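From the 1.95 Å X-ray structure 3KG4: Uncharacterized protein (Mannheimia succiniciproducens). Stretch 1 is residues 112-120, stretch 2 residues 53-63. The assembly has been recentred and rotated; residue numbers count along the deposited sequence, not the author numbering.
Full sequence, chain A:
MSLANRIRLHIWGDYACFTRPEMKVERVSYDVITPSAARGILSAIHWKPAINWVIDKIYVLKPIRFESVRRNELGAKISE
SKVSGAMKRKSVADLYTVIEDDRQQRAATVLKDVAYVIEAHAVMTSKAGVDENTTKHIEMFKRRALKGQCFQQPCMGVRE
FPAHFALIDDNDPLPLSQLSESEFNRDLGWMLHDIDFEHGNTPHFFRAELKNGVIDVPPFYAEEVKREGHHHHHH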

# COMPACT_ATOMS: atom_id res chain seq x y z
N LYS A 112 13.92 -5.93 -2.52
CA LYS A 112 14.67 -6.00 -1.29
C LYS A 112 14.69 -4.64 -0.59
O LYS A 112 14.90 -3.61 -1.24
CB LYS A 112 16.10 -6.46 -1.61
CG LYS A 112 17.00 -6.60 -0.45
CD LYS A 112 18.39 -7.06 -0.89
CE LYS A 112 19.21 -7.49 0.31
NZ LYS A 112 18.76 -8.85 0.75
N ASP A 113 14.50 -4.66 0.73
CA ASP A 113 14.67 -3.49 1.61
C ASP A 113 13.78 -2.32 1.21
O ASP A 113 14.24 -1.29 0.73
CB ASP A 113 16.13 -3.05 1.68
CG ASP A 113 17.03 -4.09 2.35
OD1 ASP A 113 16.62 -4.74 3.35
OD2 ASP A 113 18.18 -4.21 1.87
N VAL A 114 12.49 -2.50 1.41
CA VAL A 114 11.52 -1.54 0.96
C VAL A 114 10.98 -0.78 2.16
O VAL A 114 10.95 -1.30 3.28
CB VAL A 114 10.30 -2.22 0.27
CG1 VAL A 114 10.71 -2.99 -0.96
CG2 VAL A 114 9.54 -3.14 1.23
N ALA A 115 10.49 0.42 1.88
CA ALA A 115 9.69 1.19 2.82
C ALA A 115 8.84 2.19 2.08
O ALA A 115 9.31 2.88 1.15
CB ALA A 115 10.60 1.90 3.82
N TYR A 116 7.61 2.31 2.53
CA TYR A 116 6.66 3.22 1.93
C TYR A 116 5.89 4.01 2.99
O TYR A 116 5.82 3.59 4.14
CB TYR A 116 5.65 2.49 1.07
CG TYR A 116 6.26 1.46 0.12
CD1 TYR A 116 6.77 1.84 -1.12
CD2 TYR A 116 6.33 0.12 0.47
CE1 TYR A 116 7.34 0.92 -1.94
CE2 TYR A 116 6.92 -0.82 -0.39
CZ TYR A 116 7.39 -0.41 -1.60
OH TYR A 116 8.00 -1.31 -2.46
N VAL A 117 5.28 5.09 2.55
CA VAL A 117 4.12 5.65 3.25
C VAL A 117 2.91 5.49 2.36
O VAL A 117 2.94 5.83 1.15
CB VAL A 117 4.29 7.15 3.63
CG1 VAL A 117 3.07 7.65 4.40
CG2 VAL A 117 5.52 7.29 4.47
N ILE A 118 1.85 4.98 2.97
CA ILE A 118 0.54 4.86 2.34
C ILE A 118 -0.37 5.93 2.89
O ILE A 118 -0.56 6.02 4.13
CB ILE A 118 -0.09 3.51 2.68
CG1 ILE A 118 0.84 2.37 2.28
CG2 ILE A 118 -1.49 3.42 2.07
CD1 ILE A 118 1.37 2.47 0.84
N GLU A 119 -0.89 6.76 1.99
CA GLU A 119 -1.81 7.80 2.36
C GLU A 119 -3.16 7.43 1.78
O GLU A 119 -3.25 7.18 0.59
CB GLU A 119 -1.33 9.14 1.81
CG GLU A 119 -2.11 10.30 2.29
CD GLU A 119 -1.40 11.64 1.91
OE1 GLU A 119 -0.26 11.87 2.34
OE2 GLU A 119 -2.02 12.44 1.19
N ALA A 120 -4.20 7.43 2.61
CA ALA A 120 -5.49 6.87 2.28
C ALA A 120 -6.61 7.57 3.04
O ALA A 120 -6.36 8.23 4.08
CB ALA A 120 -5.52 5.31 2.63
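Stretch 2 (53-63) WVIDKIYVLKP

Stretch 2 runs as a strand from W53 to V60 and lies antiparallel beside the strand of stretch 1 that runs through A120 and on beyond the stretch: the N-to-C directions differ by 133°, and the axes approach to 4.5 Å. The register follows from CA pairs, Y116 CA to V60 CA (4.9 Å), V117 CA to Y59 CA (4.8 Å) and E119 CA to K57 CA (5.0 Å).

E119 covers the most surface, 105 Å². Its backbone N donates to K57 O (2.9 Å, 170°), while its O accepts from both K57 N (3.1 Å) and D56 N (2.8 Å). That double acceptance marks a beta bulge: D56, with phi/psi of -106/-46, is the extra residue, so A120 pairs with I55 (CA-CA 4.4 Å). The extended E119 side chain (chi1 and chi2 both t) receives a hydrogen bond from Y59 OH at OE1 (2.8 Å), and its OE2 forms a long salt bridge with K57 NZ (4.0 Å), which water 1 also bridges.

A120, burying 77 Å², sets its CB 4.0 Å from I55 CD1, beside I118, whose CG2 lies 3.9 Å from that same CD1.

Y59, burying 75 Å², is held by paired backbone bonds, Y59 N to V117 O (2.8 Å) and V117 N to Y59 O (3.0 Å). Its CD2 packs 3.6 Å from V117 CB. Beyond the strand, L61 N still reaches A115 O (3.0 Å).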

# COMPACT_ATOMS: atom_id res chain seq x y z
N TRP A 53 -11.27 1.28 2.08
CA TRP A 53 -10.09 2.13 2.10
C TRP A 53 -9.74 2.54 0.68
O TRP A 53 -9.64 1.68 -0.23
CB TRP A 53 -8.91 1.41 2.70
CG TRP A 53 -9.03 1.18 4.12
CD1 TRP A 53 -9.13 -0.02 4.75
CD2 TRP A 53 -9.02 2.18 5.15
NE1 TRP A 53 -9.17 0.17 6.12
CE2 TRP A 53 -9.14 1.51 6.38
CE3 TRP A 53 -8.94 3.57 5.14
CZ2 TRP A 53 -9.19 2.20 7.60
CZ3 TRP A 53 -9.01 4.26 6.33
CH2 TRP A 53 -9.10 3.57 7.55
N VAL A 54 -9.55 3.83 0.47
CA VAL A 54 -9.17 4.33 -0.86
C VAL A 54 -7.74 4.87 -0.80
O VAL A 54 -7.47 5.78 -0.02
CB VAL A 54 -10.18 5.39 -1.33
CG1 VAL A 54 -9.73 6.05 -2.68
CG2 VAL A 54 -11.57 4.76 -1.44
N ILE A 55 -6.82 4.34 -1.63
CA ILE A 55 -5.43 4.77 -1.60
C ILE A 55 -5.32 6.07 -2.39
O ILE A 55 -5.79 6.15 -3.55
CB ILE A 55 -4.47 3.71 -2.16
CG1 ILE A 55 -4.69 2.35 -1.49
CG2 ILE A 55 -3.00 4.09 -1.93
CD1 ILE A 55 -4.61 2.38 0.02
N ASP A 56 -4.68 7.06 -1.79
CA ASP A 56 -4.49 8.38 -2.43
C ASP A 56 -3.05 8.58 -2.90
O ASP A 56 -2.81 9.10 -4.01
CB ASP A 56 -4.90 9.49 -1.48
CG ASP A 56 -6.35 9.40 -1.09
OD1 ASP A 56 -7.19 9.35 -2.00
OD2 ASP A 56 -6.63 9.33 0.14
N LYS A 57 -2.10 8.27 -2.06
CA LYS A 57 -0.70 8.47 -2.42
C LYS A 57 0.13 7.30 -1.91
O LYS A 57 -0.14 6.77 -0.85
CB LYS A 57 -0.16 9.79 -1.84
CG LYS A 57 -0.84 11.07 -2.39
CD LYS A 57 -0.26 12.30 -1.72
CE LYS A 57 -0.76 13.64 -2.34
NZ LYS A 57 -0.13 14.71 -1.47
N ILE A 58 1.17 6.95 -2.64
CA ILE A 58 2.18 6.02 -2.16
C ILE A 58 3.52 6.73 -2.23
O ILE A 58 3.98 7.05 -3.33
CB ILE A 58 2.23 4.72 -3.05
CG1 ILE A 58 0.89 3.96 -2.97
CG2 ILE A 58 3.41 3.88 -2.66
CD1 ILE A 58 0.65 2.98 -4.16
N TYR A 59 4.14 6.95 -1.08
CA TYR A 59 5.48 7.49 -1.00
C TYR A 59 6.49 6.37 -1.00
O TYR A 59 6.42 5.48 -0.15
CB TYR A 59 5.67 8.28 0.28
CG TYR A 59 4.77 9.45 0.46
CD1 TYR A 59 5.22 10.75 0.21
CD2 TYR A 59 3.45 9.28 0.86
CE1 TYR A 59 4.36 11.85 0.42
CE2 TYR A 59 2.60 10.35 1.04
CZ TYR A 59 3.06 11.63 0.85
OH TYR A 59 2.15 12.66 1.08
N VAL A 60 7.44 6.42 -1.92
CA VAL A 60 8.46 5.39 -2.07
C VAL A 60 9.75 5.91 -1.50
O VAL A 60 10.33 6.86 -2.04
CB VAL A 60 8.72 5.03 -3.54
CG1 VAL A 60 9.78 3.97 -3.62
CG2 VAL A 60 7.46 4.55 -4.17
N LEU A 61 10.23 5.26 -0.44
CA LEU A 61 11.30 5.80 0.43
C LEU A 61 12.68 5.25 0.14
O LEU A 61 13.68 5.90 0.43
CB LEU A 61 10.96 5.52 1.90
CG LEU A 61 9.61 6.07 2.37
CD1 LEU A 61 9.40 5.76 3.85
CD2 LEU A 61 9.57 7.57 2.10
N LYS A 62 12.76 4.05 -0.43
CA LYS A 62 14.03 3.39 -0.57
C LYS A 62 14.29 2.99 -2.03
O LYS A 62 13.36 2.76 -2.78
CB LYS A 62 14.08 2.18 0.35
CG LYS A 62 14.29 2.55 1.81
CD LYS A 62 14.46 1.31 2.65
CE LYS A 62 15.42 1.51 3.81
NZ LYS A 62 15.36 0.35 4.77
N PRO A 63 15.57 2.97 -2.43
CA PRO A 63 15.90 2.63 -3.81
C PRO A 63 15.32 1.28 -4.21
O PRO A 63 15.25 0.37 -3.41
CB PRO A 63 17.44 2.59 -3.81
CG PRO A 63 17.85 3.26 -2.54
CD PRO A 63 16.76 3.02 -1.58
O HOH W 1 -0.80 14.69 1.49
O HOH W 2 10.86 1.41 -0.92
O HOH W 3 13.32 -1.52 4.66
O HOH W 4 16.29 -0.48 -1.02
O HOH W 5 13.83 -2.03 -3.13